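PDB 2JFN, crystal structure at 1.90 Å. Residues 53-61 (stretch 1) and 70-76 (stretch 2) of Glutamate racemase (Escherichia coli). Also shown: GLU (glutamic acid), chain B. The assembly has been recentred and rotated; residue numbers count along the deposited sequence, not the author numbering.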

# COMPACT_ATOMS: atom_id res chain seq x y z
N PHE A 53 -11.19 1.68 -1.10
CA PHE A 53 -10.61 0.45 -1.60
C PHE A 53 -11.48 -0.13 -2.72
O PHE A 53 -12.71 -0.14 -2.64
CB PHE A 53 -10.38 -0.56 -0.45
CG PHE A 53 -11.62 -0.96 0.30
CD1 PHE A 53 -12.20 -2.21 0.11
CD2 PHE A 53 -12.20 -0.10 1.24
CE1 PHE A 53 -13.32 -2.61 0.83
CE2 PHE A 53 -13.32 -0.48 1.97
CZ PHE A 53 -13.89 -1.74 1.77
N ASP A 54 -10.82 -0.60 -3.77
CA ASP A 54 -11.51 -1.16 -4.93
C ASP A 54 -11.79 -2.66 -4.78
O ASP A 54 -11.14 -3.48 -5.42
CB ASP A 54 -10.67 -0.92 -6.19
CG ASP A 54 -11.45 -1.19 -7.47
OD1 ASP A 54 -12.62 -1.63 -7.38
OD2 ASP A 54 -10.88 -0.96 -8.56
N ASN A 55 -12.78 -3.00 -3.96
CA ASN A 55 -13.11 -4.40 -3.76
C ASN A 55 -13.72 -5.02 -5.01
O ASN A 55 -13.80 -6.24 -5.12
CB ASN A 55 -14.06 -4.56 -2.56
CG ASN A 55 -15.39 -3.85 -2.75
OD1 ASN A 55 -15.44 -2.66 -3.07
ND2 ASN A 55 -16.48 -4.58 -2.55
N VAL A 56 -14.12 -4.18 -5.96
CA VAL A 56 -14.71 -4.65 -7.22
C VAL A 56 -13.67 -5.19 -8.21
O VAL A 56 -13.91 -6.20 -8.88
CB VAL A 56 -15.51 -3.52 -7.92
CG1 VAL A 56 -15.84 -3.89 -9.37
CG2 VAL A 56 -16.81 -3.26 -7.15
N ALA A 57 -12.52 -4.54 -8.29
CA ALA A 57 -11.50 -4.97 -9.23
C ALA A 57 -10.27 -5.61 -8.58
O ALA A 57 -9.34 -6.01 -9.27
CB ALA A 57 -11.08 -3.80 -10.12
N PHE A 58 -10.26 -5.70 -7.25
CA PHE A 58 -9.14 -6.34 -6.55
C PHE A 58 -9.16 -7.79 -7.02
O PHE A 58 -10.23 -8.38 -7.13
CB PHE A 58 -9.37 -6.30 -5.03
CG PHE A 58 -8.38 -7.12 -4.26
CD1 PHE A 58 -7.16 -6.58 -3.86
CD2 PHE A 58 -8.64 -8.46 -3.98
CE1 PHE A 58 -6.21 -7.35 -3.19
CE2 PHE A 58 -7.69 -9.25 -3.31
CZ PHE A 58 -6.48 -8.69 -2.91
N PRO A 59 -7.98 -8.39 -7.27
CA PRO A 59 -6.62 -7.85 -7.16
C PRO A 59 -6.12 -7.16 -8.43
O PRO A 59 -6.43 -7.58 -9.55
CB PRO A 59 -5.79 -9.09 -6.82
CG PRO A 59 -6.44 -10.13 -7.67
CD PRO A 59 -7.93 -9.86 -7.47
N TYR A 60 -5.34 -6.10 -8.24
CA TYR A 60 -4.78 -5.34 -9.35
C TYR A 60 -3.55 -6.04 -9.96
O TYR A 60 -3.24 -5.86 -11.15
CB TYR A 60 -4.37 -3.94 -8.86
CG TYR A 60 -5.50 -2.92 -8.77
CD1 TYR A 60 -6.85 -3.31 -8.78
CD2 TYR A 60 -5.22 -1.56 -8.65
CE1 TYR A 60 -7.88 -2.36 -8.68
CE2 TYR A 60 -6.23 -0.61 -8.55
CZ TYR A 60 -7.56 -1.01 -8.56
OH TYR A 60 -8.55 -0.05 -8.46
N GLY A 61 -2.86 -6.84 -9.16
CA GLY A 61 -1.68 -7.55 -9.62
C GLY A 61 -1.82 -8.25 -10.96
O GLY A 61 -0.88 -8.25 -11.77
N GLU A 70 -7.01 3.74 -15.85
CA GLU A 70 -8.36 4.29 -16.02
C GLU A 70 -9.20 4.12 -14.76
O GLU A 70 -9.95 5.03 -14.36
CB GLU A 70 -9.09 3.60 -17.18
CG GLU A 70 -8.50 3.86 -18.58
CD GLU A 70 -8.44 5.34 -18.94
OE1 GLU A 70 -9.40 6.08 -18.63
OE2 GLU A 70 -7.44 5.76 -19.55
N ARG A 71 -9.09 2.96 -14.14
CA ARG A 71 -9.85 2.64 -12.93
C ARG A 71 -9.48 3.54 -11.76
O ARG A 71 -10.36 4.10 -11.11
CB ARG A 71 -9.63 1.17 -12.56
CG ARG A 71 -10.40 0.70 -11.33
CD ARG A 71 -11.91 0.77 -11.53
NE ARG A 71 -12.61 0.17 -10.39
CZ ARG A 71 -13.93 0.20 -10.21
NH1 ARG A 71 -14.71 0.80 -11.10
NH2 ARG A 71 -14.45 -0.37 -9.14
N VAL A 72 -8.18 3.68 -11.49
CA VAL A 72 -7.76 4.51 -10.37
C VAL A 72 -8.12 5.98 -10.60
O VAL A 72 -8.51 6.68 -9.66
CB VAL A 72 -6.24 4.37 -10.11
CG1 VAL A 72 -5.83 5.24 -8.94
CG2 VAL A 72 -5.92 2.90 -9.80
N VAL A 73 -7.99 6.45 -11.83
CA VAL A 73 -8.36 7.82 -12.15
C VAL A 73 -9.87 8.00 -11.92
O VAL A 73 -10.30 9.02 -11.39
CB VAL A 73 -8.02 8.18 -13.62
CG1 VAL A 73 -8.68 9.51 -14.01
CG2 VAL A 73 -6.51 8.30 -13.79
N ALA A 74 -10.67 7.01 -12.30
CA ALA A 74 -12.12 7.10 -12.10
C ALA A 74 -12.48 7.09 -10.61
O ALA A 74 -13.37 7.83 -10.17
CB ALA A 74 -12.83 5.95 -12.81
N ILE A 75 -11.80 6.27 -9.82
CA ILE A 75 -12.10 6.23 -8.40
C ILE A 75 -11.73 7.56 -7.71
O ILE A 75 -12.50 8.07 -6.90
CB ILE A 75 -11.38 5.05 -7.70
CG1 ILE A 75 -11.99 3.73 -8.18
CG2 ILE A 75 -11.50 5.18 -6.18
CD1 ILE A 75 -11.26 2.47 -7.71
N VAL A 76 -10.57 8.13 -8.03
CA VAL A 76 -10.18 9.40 -7.40
C VAL A 76 -11.14 10.51 -7.85
O VAL A 76 -11.44 11.44 -7.11
CB VAL A 76 -8.73 9.81 -7.77
CG1 VAL A 76 -8.42 11.18 -7.16
CG2 VAL A 76 -7.75 8.76 -7.24
N GLU B . -1.76 -3.24 -1.79
CA GLU B . -1.20 -4.05 -2.88
C GLU B . -0.09 -3.26 -3.55
O GLU B . 0.68 -2.52 -2.84
CB GLU B . -2.31 -4.39 -3.89
CG GLU B . -2.24 -5.89 -4.27
CD GLU B . -3.11 -6.18 -5.48
OE1 GLU B . -2.78 -7.05 -6.28
OE2 GLU B . -4.17 -5.56 -5.67
OXT GLU B . 0.08 -3.35 -4.81

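The contact between this irregular loop and the helix is organised around one buried carboxylate. Asp-54 points its CA-to-CB bond toward the helix, and with chi1 at t (-167°) and chi2 near zero its two oxygens meet the guanidinium of Arg-71 side by side. Arg-71 NE donates to Asp-54 OD2 at 2.8 Å, and Arg-71 NH2 donates to Asp-54 OD1, also at 2.8 Å. Both N-H...O angles exceed 170°, and OD2 lies at the guanidinium edge, near its plane, so this is a nearly ideal bidentate salt bridge. In a buried setting such pairing matters, because each charge finds in the other a partner that solvent does not readily provide.

Arg-71 reaches this position by a chain that is extended except for one turn: chi1 is t, chi2 is p (63°), and chi3 is t. The bend at chi2 directs the remainder of the side chain along the loop, while the trans chi3 and a chi4 of 173° keep the planar head in line with the chain that carries it. Arginine suits the site because its length spans a helix-to-loop gap in which the CA atoms of Ala-57 and Arg-71 are 8.6 Å apart, and because NE and NH2 form a two-pronged donor. NH1 is satisfied elsewhere in the structure.

The carboxylate also orders its own loop. Ala-57 N donates to Asp-54 OD1 at 3.1 Å, and Val-56 N makes a weak bond to the same atom at 3.3 Å. Short and branched, aspartate can accept these backbone hydrogens while still facing the helix. Ala-57 is small, and its CB lies 4.3 Å from Arg-71 NE; Val-56 brings its CB to 3.5 Å from Arg-71 NH2.

Tyr-60 combines polar and apolar roles. Its CA-to-CB bond points toward the helix, and with chi1 at -81° (m) the ring packs against it, where the hydroxyl OH donates to Asp-54 OD2 at a short 2.5 Å. That oxygen therefore receives hydrogens from both Tyr-60 and Arg-71. The ring packs against aliphatic groups: Tyr-60 CE2 is 3.7 Å from Val-72 CG2, and Tyr-60 OH is 3.5 Å from Arg-71 CG. Ile-75, with chi1 m and chi2 t, extends CD1 to 3.6 Å from Asp-54 OD2, placing one methyl beside the carboxylate.

The same loop holds the glutamate ligand through its backbone: Tyr-60 N donates to GLU OE2 and Gly-61 N to GLU OE1, each at 2.9 Å. At Gly-61, a CB would be crowded by GLU OE1.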